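Maleylacetate reductase (Agrobacterium tumefaciens, PDB 3HL0) probably catalyses the NADH-dependent reduction of maleylacetate to 3-oxoadipate in gamma-resorcylate breakdown, as a member of the iron-containing alcohol dehydrogenase family. Local coordinates at residues 33-38 with 87-92; 153-158 with 213-218; 177-182 with 236-241; 204-209 with 298-303; 264-269 with 340-345. All coordinates share one frame; numbering follows the deposited sequence.

How the interactions relate
From the N terminus, interaction 1 comes first and stands alone: it brings 87-92 back beside 33-38 in the parallel sheet, and is complete before any other opens. Interactions 2, 3 and 4 then open in turn at 153-158, 177-182 and 204-209 and close in the same order at 213-218, 236-241 and 298-303, so each crosses the other two. Interaction 2 ties the loop after sheet strand 150-153 to the helical part; interactions 3 and 4 join helices within it. Interaction 5 joins helices 255-271 and 336-348; it opens after interaction 3 has closed, and crosses interaction 4. Interactions 2 and 4 touch, as do 3 and 5, where His240 probably hydrogen-bonds Thr266.

Interaction 1: residues 33-38 with 87-92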
# COMPACT_ATOMS: atom_id res chain seq x y z
N GLY A 33 3.62 -35.29 3.56
CA GLY A 33 4.82 -36.07 3.25
C GLY A 33 5.98 -35.24 2.71
O GLY A 33 6.85 -35.76 2.01
N LEU A 34 5.98 -33.95 3.06
CA LEU A 34 7.00 -33.01 2.62
C LEU A 34 7.92 -32.57 3.77
O LEU A 34 7.64 -32.89 4.94
CB LEU A 34 6.30 -31.77 1.99
CG LEU A 34 5.38 -32.13 0.82
CD1 LEU A 34 4.66 -30.89 0.30
CD2 LEU A 34 6.11 -32.87 -0.31
N SER A 35 8.99 -31.85 3.46
CA SER A 35 9.99 -31.58 4.50
C SER A 35 10.80 -30.28 4.35
O SER A 35 11.64 -29.98 5.19
CB SER A 35 10.93 -32.79 4.69
OG SER A 35 11.81 -32.93 3.59
N ARG A 36 10.55 -29.50 3.29
CA ARG A 36 11.41 -28.36 2.96
C ARG A 36 10.60 -27.17 2.45
O ARG A 36 10.41 -26.97 1.24
CB ARG A 36 12.50 -28.77 1.95
CG ARG A 36 13.54 -29.81 2.48
CD ARG A 36 14.46 -29.22 3.57
NE ARG A 36 15.59 -28.46 3.00
CZ ARG A 36 16.28 -27.51 3.64
NH1 ARG A 36 15.98 -27.16 4.89
NH2 ARG A 36 17.27 -26.89 3.02
N ALA A 37 10.10 -26.36 3.37
CA ALA A 37 9.22 -25.25 2.99
C ALA A 37 9.95 -23.97 2.66
O ALA A 37 10.85 -23.57 3.38
CB ALA A 37 8.22 -24.96 4.11
N LEU A 38 9.55 -23.30 1.59
CA LEU A 38 10.00 -21.92 1.37
C LEU A 38 8.90 -20.99 1.90
O LEU A 38 7.76 -21.01 1.40
CB LEU A 38 10.28 -21.67 -0.12
CG LEU A 38 10.70 -20.24 -0.52
CD1 LEU A 38 12.16 -19.94 -0.08
CD2 LEU A 38 10.54 -20.05 -2.03
N GLY A 87 15.99 -26.08 -2.48
CA GLY A 87 15.54 -27.47 -2.50
C GLY A 87 14.19 -27.65 -1.83
O GLY A 87 13.90 -28.71 -1.29
N ALA A 88 13.36 -26.61 -1.92
CA ALA A 88 12.05 -26.64 -1.34
C ALA A 88 11.13 -27.64 -2.03
O ALA A 88 11.27 -27.94 -3.23
CB ALA A 88 11.42 -25.22 -1.36
N ASP A 89 10.16 -28.16 -1.28
CA ASP A 89 9.13 -29.03 -1.87
C ASP A 89 7.73 -28.48 -1.63
O ASP A 89 6.72 -29.06 -2.05
CB ASP A 89 9.28 -30.51 -1.39
CG ASP A 89 9.25 -30.66 0.12
OD1 ASP A 89 8.96 -29.67 0.84
OD2 ASP A 89 9.54 -31.78 0.62
N CYS A 90 7.66 -27.30 -1.00
CA CYS A 90 6.39 -26.60 -0.84
C CYS A 90 6.64 -25.13 -0.51
O CYS A 90 7.76 -24.73 -0.21
CB CYS A 90 5.54 -27.24 0.26
SG CYS A 90 6.31 -27.37 1.90
N VAL A 91 5.58 -24.33 -0.58
CA VAL A 91 5.64 -22.94 -0.15
C VAL A 91 4.68 -22.75 0.99
O VAL A 91 3.64 -23.42 1.04
CB VAL A 91 5.33 -21.92 -1.29
CG1 VAL A 91 6.46 -21.93 -2.36
CG2 VAL A 91 3.93 -22.16 -1.94
N VAL A 92 5.05 -21.89 1.93
CA VAL A 92 4.17 -21.52 3.02
C VAL A 92 3.96 -20.02 2.83
O VAL A 92 4.87 -19.25 3.01
CB VAL A 92 4.79 -21.83 4.40
CG1 VAL A 92 3.91 -21.25 5.49
CG2 VAL A 92 4.96 -23.38 4.62
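Asp89 reaches across to the backbone of 33-38 and grips it with both carboxylate oxygens. OD2 takes Ser35 N at 2.9 Å on its syn lone pair, and OD1 takes Arg36 N at 2.9 Å from the syn side, 34° out of the carboxylate plane. In return Asp89 N donates to Arg36 O (2.8 Å), so the loop is held by bonds in both directions. Leu34 slides past the carboxylate, and its CD1 packs on Cys90 CB at 3.8 Å. From here the chains run on as parallel neighbours, strands 37-40 and 90-95 of the six-stranded sheet in the Rossmann-like N-terminal domain, with Leu38 N bonded to Cys90 O and Val92 N to Leu38 O. This part is tight and buried. On one face Ala37 CB touches both Cys90 SG, at 3.8 Å, and Val92 CG2, at 3.7 Å; on the other, Leu38 and Val91 touch Tyr83 of helix 73-85. The solvent side, at the side chains of Ser35 and Arg36, is looser. Ser35 is exposed with its CB directed away from 87-92, and the side chain of Arg36 meets that segment through CB, 3.5 Å from Gly87 O, while its bent chain carries NH1 to a weak hydrogen bond with Arg58 O.

Interaction 2: residues 153-158 with 213-218; sequences YDAELT and HDIGAR
Arg218 lays its guanidinium flat against the backbone carbonyl of Thr158. The oxygen sits over the centre of the group, 3.0 Å from Arg218 CZ, and makes no hydrogen bond there, because the N-H groups are directed elsewhere: NE to Pro212 O, NH2 to Leu161 O and NH1 to Ser166 OG and Tyr121 OH. Nearer the backbone, Thr158 and Arg218 slide past each other in opposite directions, and Thr158 OG1 rests 3.6 Å from Arg218 CB. That hydroxyl lies between its own backbone N and carbonyl carbon (chi1 67°), which turns it back to donate to Ala155 O at 2.7 Å, in the carbonyl plane. A water gives one hydrogen bond to Thr158 OG1 and another to Arg218 O, joining the segments where no direct bond does. The apolar share falls to Ile215, whose CD1 is 3.7 Å from Ala155 C and 3.9 Å from Ala155 CB.

An aspartate makes a local bond in each segment. Asp154 OD1 accepts from Glu156 N in an Asx turn at the end of strand 150-153, and Asp214 caps helix 215-234 by accepting from Ala217 N at 2.8 Å. The contact joins the loop after strand 150-153 of the nucleotide-binding domain to the start of helix 215-234; the neighbouring Leu157 belongs to the NAD pocket and makes a weak hydrogen bond to the adenine amino group through its carbonyl. With a carbonyl oxygen over the guanidinium and oxygens gripping its N-H groups, the buried positive charge of Arg218 is probably stabilised by neutral oxygens, with no carboxylate supplied across this contact.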
# COMPACT_ATOMS: atom_id res chain seq x y z
N TYR A 153 -5.94 -21.17 9.12
CA TYR A 153 -6.53 -19.91 9.57
C TYR A 153 -6.26 -19.71 11.05
O TYR A 153 -6.81 -20.45 11.92
CB TYR A 153 -8.04 -19.91 9.37
CG TYR A 153 -8.50 -19.67 7.94
CD1 TYR A 153 -8.30 -18.43 7.34
CD2 TYR A 153 -9.16 -20.67 7.23
CE1 TYR A 153 -8.76 -18.18 6.01
CE2 TYR A 153 -9.60 -20.46 5.96
CZ TYR A 153 -9.42 -19.22 5.35
OH TYR A 153 -9.87 -19.03 4.08
N ASP A 154 -5.45 -18.70 11.35
CA ASP A 154 -5.06 -18.41 12.73
C ASP A 154 -5.42 -16.96 13.05
O ASP A 154 -4.68 -16.05 12.66
CB ASP A 154 -3.57 -18.65 12.91
CG ASP A 154 -3.09 -18.38 14.34
OD1 ASP A 154 -3.85 -17.84 15.17
OD2 ASP A 154 -1.96 -18.82 14.66
N ALA A 155 -6.56 -16.75 13.70
CA ALA A 155 -7.06 -15.37 13.87
C ALA A 155 -6.06 -14.51 14.69
O ALA A 155 -6.09 -13.29 14.58
CB ALA A 155 -8.41 -15.36 14.49
N GLU A 156 -5.16 -15.13 15.45
CA GLU A 156 -4.15 -14.33 16.19
C GLU A 156 -3.28 -13.49 15.24
O GLU A 156 -2.82 -12.39 15.62
CB GLU A 156 -3.30 -15.21 17.12
CG GLU A 156 -4.13 -15.80 18.24
CD GLU A 156 -3.37 -16.76 19.18
OE1 GLU A 156 -2.19 -17.10 18.93
OE2 GLU A 156 -4.00 -17.18 20.16
N LEU A 157 -3.06 -13.99 14.01
CA LEU A 157 -2.22 -13.34 13.03
C LEU A 157 -2.92 -12.13 12.37
O LEU A 157 -2.28 -11.36 11.67
CB LEU A 157 -1.80 -14.34 11.96
CG LEU A 157 -1.09 -15.57 12.52
CD1 LEU A 157 -0.50 -16.29 11.34
CD2 LEU A 157 -0.01 -15.20 13.54
N THR A 158 -4.20 -11.99 12.64
CA THR A 158 -4.96 -10.85 12.14
C THR A 158 -5.17 -9.75 13.14
O THR A 158 -5.71 -8.70 12.80
CB THR A 158 -6.34 -11.27 11.58
OG1 THR A 158 -7.17 -11.74 12.62
CG2 THR A 158 -6.19 -12.30 10.44
N HIS A 213 -8.02 -5.68 18.58
CA HIS A 213 -7.37 -6.72 19.38
C HIS A 213 -8.37 -7.78 19.91
O HIS A 213 -7.94 -8.70 20.61
CB HIS A 213 -6.80 -6.02 20.63
CG HIS A 213 -7.84 -5.25 21.39
ND1 HIS A 213 -8.28 -3.99 21.01
CD2 HIS A 213 -8.60 -5.60 22.46
CE1 HIS A 213 -9.22 -3.59 21.84
NE2 HIS A 213 -9.44 -4.55 22.73
N ASP A 214 -9.66 -7.62 19.63
CA ASP A 214 -10.72 -8.55 20.13
C ASP A 214 -10.64 -9.86 19.32
O ASP A 214 -10.98 -9.88 18.12
CB ASP A 214 -12.08 -7.87 19.95
CG ASP A 214 -13.28 -8.72 20.41
OD1 ASP A 214 -13.34 -9.93 20.18
OD2 ASP A 214 -14.23 -8.12 20.96
N ILE A 215 -10.18 -10.93 19.96
CA ILE A 215 -9.88 -12.16 19.24
C ILE A 215 -11.19 -12.80 18.78
O ILE A 215 -11.21 -13.38 17.69
CB ILE A 215 -8.99 -13.15 20.05
CG1 ILE A 215 -8.54 -14.34 19.17
CG2 ILE A 215 -9.73 -13.59 21.29
CD1 ILE A 215 -7.66 -14.01 18.02
N GLY A 216 -12.26 -12.66 19.55
CA GLY A 216 -13.57 -13.23 19.14
C GLY A 216 -14.07 -12.61 17.86
O GLY A 216 -14.50 -13.32 16.93
N ALA A 217 -14.02 -11.28 17.80
CA ALA A 217 -14.44 -10.60 16.56
C ALA A 217 -13.53 -10.95 15.38
O ALA A 217 -14.00 -11.12 14.24
CB ALA A 217 -14.51 -9.09 16.79
N ARG A 218 -12.21 -11.02 15.62
CA ARG A 218 -11.27 -11.44 14.59
C ARG A 218 -11.56 -12.86 14.09
O ARG A 218 -11.49 -13.12 12.90
CB ARG A 218 -9.80 -11.30 15.03
CG ARG A 218 -9.33 -9.83 15.17
CD ARG A 218 -9.30 -9.09 13.83
NE ARG A 218 -8.55 -7.84 14.03
CZ ARG A 218 -8.19 -7.01 13.06
NH1 ARG A 218 -8.56 -7.23 11.79
NH2 ARG A 218 -7.44 -5.96 13.38
O HOH W 1 -9.63 -11.68 11.56

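Interaction 3: residues 177-182 with 236-241; sequences AAEALY and GMSLHH
Glu179 puts its carboxylate against the first turn of helix 239-251, where it meets the backbone amides of Ser238, His240 and His241 and makes a His-carboxylate hydrogen bond with His241. OE1 is gripped three times: by His241 ND1 at 2.7 Å, by Ser238 N at 2.9 Å and by His241 N. The imidazole comes in edge-on, its plane only 18° from that of the carboxylate, and approaches from the anti side of OE1; Ser238 N comes from one face of the carboxylate and His241 N from the other, both well out of its plane. OE2 accepts His240 N at 2.9 Å and also Tyr182 OH at 2.6 Å, the latter on its anti lone pair. Five donors therefore fix the rotation of a buried acid in the all-helical, dehydroquinate-synthase-like C-terminal domain. On the face that receives the amides of His240 and His241, His240 CB lies 3.3 Å from Glu179 CD, the two side chains crossing at about a right angle.

A second shell positions these groups. Ser238, at the N-cap position, turns its OG to Trp329 O, and Ser238 CB meets the edge of the Tyr182 ring. His240 ND1 is bonded to Thr266 OG1 of helix 255-271, and His241 NE2 to His176 ND1; the side chain of His241 is about 7 Å from the bound NAD. A water donates to both Glu179 O and Gly236 O. Met237, present as selenomethionine, covers the face of the His241 ring opposite His240 CD2: its SE sits 3.3 Å above the ring plane, toward the rim, and 3.8 Å from Glu179 CB.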
# COMPACT_ATOMS: atom_id res chain seq x y z
N ALA A 177 -19.34 -12.87 -1.73
CA ALA A 177 -20.62 -13.51 -1.30
C ALA A 177 -21.83 -12.91 -1.96
O ALA A 177 -22.74 -13.61 -2.40
CB ALA A 177 -20.75 -13.43 0.20
N ALA A 178 -21.84 -11.57 -2.08
CA ALA A 178 -22.97 -10.89 -2.64
C ALA A 178 -23.19 -11.34 -4.10
O ALA A 178 -24.31 -11.67 -4.51
CB ALA A 178 -22.77 -9.37 -2.55
N GLU A 179 -22.10 -11.38 -4.88
CA GLU A 179 -22.25 -11.80 -6.28
C GLU A 179 -22.56 -13.30 -6.41
O GLU A 179 -23.21 -13.71 -7.36
CB GLU A 179 -21.03 -11.43 -7.15
CG GLU A 179 -20.89 -9.92 -7.33
CD GLU A 179 -20.46 -9.55 -8.76
OE1 GLU A 179 -19.34 -9.89 -9.20
OE2 GLU A 179 -21.30 -8.98 -9.47
N ALA A 180 -22.06 -14.10 -5.46
CA ALA A 180 -22.39 -15.53 -5.51
C ALA A 180 -23.91 -15.75 -5.47
O ALA A 180 -24.41 -16.74 -6.06
CB ALA A 180 -21.72 -16.25 -4.37
N LEU A 181 -24.64 -14.88 -4.79
CA LEU A 181 -26.10 -15.09 -4.67
C LEU A 181 -26.83 -15.07 -6.02
O LEU A 181 -27.88 -15.73 -6.17
CB LEU A 181 -26.72 -14.02 -3.77
CG LEU A 181 -26.23 -14.07 -2.32
CD1 LEU A 181 -26.80 -12.85 -1.55
CD2 LEU A 181 -26.63 -15.42 -1.64
N TYR A 182 -26.28 -14.36 -7.00
CA TYR A 182 -26.93 -14.28 -8.32
C TYR A 182 -26.08 -14.82 -9.44
O TYR A 182 -26.35 -14.56 -10.61
CB TYR A 182 -27.42 -12.85 -8.60
CG TYR A 182 -26.38 -11.74 -8.53
CD1 TYR A 182 -25.43 -11.57 -9.55
CD2 TYR A 182 -26.38 -10.86 -7.44
CE1 TYR A 182 -24.51 -10.49 -9.50
CE2 TYR A 182 -25.45 -9.82 -7.35
CZ TYR A 182 -24.56 -9.64 -8.39
OH TYR A 182 -23.65 -8.59 -8.33
N GLY A 236 -19.49 -18.32 -10.59
CA GLY A 236 -19.03 -17.24 -11.42
C GLY A 236 -19.42 -15.88 -10.83
O GLY A 236 -20.56 -15.66 -10.42
N MSE A 237 -18.46 -14.96 -10.83
CA MSE A 237 -18.76 -13.59 -10.46
C MSE A 237 -19.32 -12.83 -11.69
O MSE A 237 -19.56 -13.43 -12.77
CB MSE A 237 -17.47 -12.94 -9.93
CG MSE A 237 -16.85 -13.67 -8.72
SE MSE A 237 -17.90 -13.61 -7.10
CE MSE A 237 -18.84 -15.32 -7.26
N SER A 238 -19.57 -11.54 -11.55
CA SER A 238 -20.28 -10.81 -12.60
C SER A 238 -19.83 -9.35 -12.55
O SER A 238 -18.64 -9.10 -12.31
CB SER A 238 -21.81 -11.02 -12.46
OG SER A 238 -22.45 -10.38 -13.57
N LEU A 239 -20.77 -8.43 -12.71
CA LEU A 239 -20.45 -7.01 -12.86
C LEU A 239 -19.48 -6.48 -11.80
O LEU A 239 -18.52 -5.76 -12.11
CB LEU A 239 -21.75 -6.21 -12.82
CG LEU A 239 -21.59 -4.69 -12.68
CD1 LEU A 239 -20.89 -4.12 -13.90
CD2 LEU A 239 -22.97 -4.05 -12.44
N HIS A 240 -19.73 -6.81 -10.54
CA HIS A 240 -18.88 -6.19 -9.53
C HIS A 240 -17.42 -6.54 -9.71
O HIS A 240 -16.56 -5.65 -9.72
CB HIS A 240 -19.35 -6.52 -8.10
CG HIS A 240 -18.41 -5.97 -7.07
ND1 HIS A 240 -18.44 -4.66 -6.63
CD2 HIS A 240 -17.33 -6.54 -6.49
CE1 HIS A 240 -17.44 -4.46 -5.79
NE2 HIS A 240 -16.74 -5.59 -5.70
N HIS A 241 -17.13 -7.83 -9.81
CA HIS A 241 -15.69 -8.20 -9.89
C HIS A 241 -15.10 -7.78 -11.24
O HIS A 241 -13.94 -7.39 -11.29
CB HIS A 241 -15.51 -9.71 -9.58
CG HIS A 241 -15.80 -10.07 -8.15
ND1 HIS A 241 -17.09 -10.11 -7.66
CD2 HIS A 241 -14.99 -10.40 -7.13
CE1 HIS A 241 -17.05 -10.45 -6.37
NE2 HIS A 241 -15.78 -10.62 -6.02
O HOH W 2 -22.27 -13.46 -10.12

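Interaction 4: residues 204-209 with 298-303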
# COMPACT_ATOMS: atom_id res chain seq x y z
N ALA A 204 -19.07 -8.92 12.58
CA ALA A 204 -17.70 -8.80 13.07
C ALA A 204 -17.05 -7.47 12.74
O ALA A 204 -16.34 -6.94 13.60
CB ALA A 204 -16.81 -9.94 12.58
N LEU A 205 -17.21 -6.96 11.52
CA LEU A 205 -16.39 -5.79 11.14
C LEU A 205 -16.62 -4.55 12.02
O LEU A 205 -15.62 -3.93 12.35
CB LEU A 205 -16.60 -5.44 9.64
CG LEU A 205 -16.01 -6.53 8.73
CD1 LEU A 205 -16.47 -6.30 7.27
CD2 LEU A 205 -14.46 -6.63 8.79
N PRO A 206 -17.87 -4.22 12.43
CA PRO A 206 -18.04 -3.05 13.33
C PRO A 206 -17.35 -3.23 14.67
O PRO A 206 -16.85 -2.24 15.26
CB PRO A 206 -19.56 -2.98 13.53
CG PRO A 206 -20.11 -3.60 12.24
CD PRO A 206 -19.18 -4.77 12.03
N VAL A 207 -17.31 -4.48 15.16
CA VAL A 207 -16.59 -4.80 16.40
C VAL A 207 -15.10 -4.71 16.25
O VAL A 207 -14.40 -4.11 17.09
CB VAL A 207 -17.00 -6.18 16.96
CG1 VAL A 207 -16.25 -6.47 18.31
CG2 VAL A 207 -18.51 -6.18 17.19
N VAL A 208 -14.57 -5.27 15.16
CA VAL A 208 -13.16 -5.15 14.83
C VAL A 208 -12.70 -3.67 14.74
O VAL A 208 -11.60 -3.33 15.19
CB VAL A 208 -12.81 -5.94 13.51
CG1 VAL A 208 -11.40 -5.60 13.04
CG2 VAL A 208 -12.95 -7.43 13.79
N ARG A 209 -13.57 -2.80 14.20
CA ARG A 209 -13.20 -1.39 14.01
C ARG A 209 -12.90 -0.76 15.38
O ARG A 209 -11.88 -0.05 15.53
CB ARG A 209 -14.31 -0.63 13.32
CG ARG A 209 -13.85 0.76 12.92
CD ARG A 209 -15.02 1.61 12.52
NE ARG A 209 -14.50 2.94 12.24
CZ ARG A 209 -15.23 3.99 11.85
NH1 ARG A 209 -16.54 3.89 11.69
NH2 ARG A 209 -14.63 5.16 11.61
N ALA A 298 -20.44 2.96 5.64
CA ALA A 298 -20.26 4.22 6.34
C ALA A 298 -20.05 3.95 7.84
O ALA A 298 -19.21 4.64 8.44
CB ALA A 298 -21.46 5.17 6.11
N ARG A 299 -20.76 2.96 8.41
CA ARG A 299 -20.52 2.56 9.83
C ARG A 299 -19.06 2.11 10.01
O ARG A 299 -18.52 2.20 11.11
CB ARG A 299 -21.47 1.44 10.30
CG ARG A 299 -22.98 1.79 10.39
CD ARG A 299 -23.80 0.51 10.75
NE ARG A 299 -23.28 -0.11 11.98
CZ ARG A 299 -23.32 -1.40 12.28
NH1 ARG A 299 -23.83 -2.30 11.43
NH2 ARG A 299 -22.83 -1.80 13.44
N LEU A 300 -18.43 1.58 8.97
CA LEU A 300 -17.06 1.09 9.11
C LEU A 300 -16.03 2.17 8.84
O LEU A 300 -14.83 1.97 9.05
CB LEU A 300 -16.79 -0.07 8.13
CG LEU A 300 -17.75 -1.25 8.15
CD1 LEU A 300 -17.22 -2.27 7.16
CD2 LEU A 300 -17.87 -1.86 9.58
N GLY A 301 -16.50 3.31 8.33
CA GLY A 301 -15.60 4.38 7.89
C GLY A 301 -14.80 4.09 6.63
O GLY A 301 -13.72 4.64 6.42
N ALA A 302 -15.31 3.20 5.78
CA ALA A 302 -14.60 2.87 4.55
C ALA A 302 -14.74 4.01 3.53
O ALA A 302 -15.70 4.81 3.58
CB ALA A 302 -15.22 1.58 3.95
N PRO A 303 -13.79 4.11 2.61
CA PRO A 303 -13.95 5.10 1.54
C PRO A 303 -15.22 4.85 0.73
O PRO A 303 -15.64 3.71 0.57
CB PRO A 303 -12.72 4.90 0.66
CG PRO A 303 -12.27 3.47 0.93
CD PRO A 303 -12.62 3.24 2.40
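Leu300 and Arg209 bury the most surface where the kinked helix 188-210 meets the C-terminal end of helix 289-300, which finishes in a Schellman motif at Gly301 (phi 71°). The contact lies within the helical C-terminal domain. Leu300 supplies its apolar part. Its chi1 of -53° sets CG anti to the carbonyl carbon; from there the CD2 branch rests on Leu205 and Pro206, 3.8 Å from Leu205 CB and 3.7 Å from Pro206 N. That proline nitrogen carries no hydrogen and makes no bond to the preceding turn, so a methyl can lie against it at no cost in hydrogen bonding. Leu300 also touches Met167 of helix 163-180.

Arg209 works on the polar side. Its chain runs extended from CG to NE and lays the guanidinium by the last carbonyls of helix 289-300. NH1 donates to Arg299 O at 2.7 Å, but bent, 133° at the hydrogen, and from well above the carbonyl plane. Leu300 O lies over one face of the same group, toward its rim, 3.4 Å from Arg209 NE and at a poor angle for a bond. A positive group here probably suits the carbonyl end of a helix. Pro206 and Arg299 come next, equal in buried surface, and meet each other: CG of the proline lies over one face of the Arg299 guanidinium, and Arg299 NH2 is 3.5 Å from Pro206 CG.

Interaction 5: residues 264-269 with 340-345; sequences PHTIAY and RDLLQR
This is an apolar helix-to-helix contact in the C-terminal domain, centred on Leu342 of helix 336-348 and the turn of helix 255-271 that carries His265, Thr266 and Tyr269. The two short segments run roughly antiparallel, their axes 146° apart and 9.8 Å at closest approach, and no hydrogen bond crosses between them. Leu342, with CG anti to its backbone N (chi1 -174°), fits between His265 and Tyr269. Its CD2 rests 3.9 Å from His265 CB, while CD1 meets Tyr269 CD1 at 3.9 Å and Thr266 CG2 at 4.2 Å. The leucine and tyrosine side chains cross at about a right angle. One turn on, the His265 ring lies with one face toward the backbone of Arg345, and ND1 is 3.8 Å from Arg345 CB. The arginine then bends away at chi2 and chi3 to form a salt bridge with Glu348. Tyr269 is fixed at its far end, where OH bonds to Pro333 O and Glu335 N and the ring makes a cation-pi contact with Arg332. Helix 239-251 packs against both partners: Leu239 touches Tyr269 and Leu342, and Leu243 meets Thr266 and Leu342, while helix 316-323 packs on Arg340, Leu343 and Gln344.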
# COMPACT_ATOMS: atom_id res chain seq x y z
N PRO A 264 -21.65 -1.04 -3.18
CA PRO A 264 -23.07 -0.65 -3.03
C PRO A 264 -23.74 -0.36 -4.39
O PRO A 264 -24.92 -0.60 -4.54
CB PRO A 264 -23.01 0.62 -2.18
CG PRO A 264 -21.72 0.47 -1.38
CD PRO A 264 -20.75 -0.19 -2.36
N HIS A 265 -22.97 0.16 -5.33
CA HIS A 265 -23.47 0.58 -6.65
C HIS A 265 -23.63 -0.58 -7.58
O HIS A 265 -24.59 -0.59 -8.34
CB HIS A 265 -22.49 1.60 -7.22
CG HIS A 265 -22.32 2.76 -6.30
ND1 HIS A 265 -23.29 3.73 -6.16
CD2 HIS A 265 -21.34 3.06 -5.42
CE1 HIS A 265 -22.89 4.59 -5.23
NE2 HIS A 265 -21.72 4.21 -4.77
N THR A 266 -22.69 -1.53 -7.54
CA THR A 266 -22.78 -2.69 -8.44
C THR A 266 -23.92 -3.58 -7.94
O THR A 266 -24.70 -4.11 -8.77
CB THR A 266 -21.45 -3.46 -8.51
OG1 THR A 266 -21.05 -3.82 -7.18
CG2 THR A 266 -20.38 -2.57 -9.18
N ILE A 267 -24.04 -3.73 -6.62
CA ILE A 267 -25.19 -4.51 -6.10
C ILE A 267 -26.50 -3.81 -6.39
O ILE A 267 -27.43 -4.47 -6.87
CB ILE A 267 -24.99 -4.80 -4.62
CG1 ILE A 267 -23.78 -5.71 -4.44
CG2 ILE A 267 -26.24 -5.47 -4.03
CD1 ILE A 267 -23.82 -7.04 -5.21
N ALA A 268 -26.59 -2.48 -6.19
CA ALA A 268 -27.81 -1.76 -6.58
C ALA A 268 -28.17 -1.94 -8.05
O ALA A 268 -29.39 -2.02 -8.37
CB ALA A 268 -27.70 -0.25 -6.24
N TYR A 269 -27.19 -1.98 -8.94
CA TYR A 269 -27.45 -2.16 -10.38
C TYR A 269 -28.14 -3.52 -10.58
O TYR A 269 -29.19 -3.58 -11.24
CB TYR A 269 -26.14 -2.17 -11.14
CG TYR A 269 -26.22 -2.27 -12.65
CD1 TYR A 269 -26.12 -1.10 -13.44
CD2 TYR A 269 -26.28 -3.51 -13.30
CE1 TYR A 269 -26.11 -1.18 -14.86
CE2 TYR A 269 -26.29 -3.60 -14.72
CZ TYR A 269 -26.21 -2.41 -15.48
OH TYR A 269 -26.23 -2.45 -16.86
N ARG A 340 -22.22 3.91 -17.18
CA ARG A 340 -21.76 5.30 -17.02
C ARG A 340 -22.44 6.01 -15.84
O ARG A 340 -21.77 6.74 -15.10
CB ARG A 340 -21.91 6.07 -18.35
CG ARG A 340 -21.37 7.51 -18.30
CD ARG A 340 -19.86 7.55 -18.05
NE ARG A 340 -19.45 8.96 -17.95
CZ ARG A 340 -19.56 9.68 -16.85
NH1 ARG A 340 -20.00 9.12 -15.72
NH2 ARG A 340 -19.19 10.97 -16.86
N ASP A 341 -23.75 5.81 -15.66
CA ASP A 341 -24.49 6.36 -14.52
C ASP A 341 -23.95 5.78 -13.20
O ASP A 341 -23.77 6.50 -12.24
CB ASP A 341 -25.98 6.00 -14.61
CG ASP A 341 -26.72 6.65 -15.79
OD1 ASP A 341 -26.23 7.65 -16.33
OD2 ASP A 341 -27.84 6.11 -16.15
N LEU A 342 -23.74 4.46 -13.17
CA LEU A 342 -23.18 3.75 -11.97
C LEU A 342 -21.82 4.40 -11.60
O LEU A 342 -21.58 4.73 -10.42
CB LEU A 342 -22.98 2.25 -12.31
CG LEU A 342 -22.55 1.29 -11.18
CD1 LEU A 342 -22.73 -0.14 -11.69
CD2 LEU A 342 -21.08 1.47 -10.83
N LEU A 343 -20.95 4.56 -12.60
CA LEU A 343 -19.66 5.21 -12.35
C LEU A 343 -19.81 6.63 -11.82
O LEU A 343 -19.03 7.05 -10.97
CB LEU A 343 -18.80 5.12 -13.62
CG LEU A 343 -18.32 3.72 -13.96
CD1 LEU A 343 -17.66 3.75 -15.36
CD2 LEU A 343 -17.35 3.16 -12.90
N GLN A 344 -20.81 7.37 -12.31
CA GLN A 344 -21.00 8.71 -11.80
C GLN A 344 -21.40 8.72 -10.37
O GLN A 344 -20.88 9.51 -9.60
CB GLN A 344 -22.04 9.45 -12.64
CG GLN A 344 -22.00 10.94 -12.39
CD GLN A 344 -20.81 11.59 -13.03
OE1 GLN A 344 -20.45 11.24 -14.13
NE2 GLN A 344 -20.18 12.53 -12.33
N ARG A 345 -22.32 7.83 -9.99
CA ARG A 345 -22.70 7.74 -8.58
C ARG A 345 -21.50 7.33 -7.69
O ARG A 345 -21.35 7.90 -6.58
CB ARG A 345 -23.81 6.70 -8.40
CG ARG A 345 -25.16 6.98 -9.13
CD ARG A 345 -25.80 8.32 -8.75
NE ARG A 345 -25.25 9.50 -9.45
CZ ARG A 345 -25.53 9.81 -10.71
NH1 ARG A 345 -25.04 10.95 -11.25
NH2 ARG A 345 -26.32 9.00 -11.44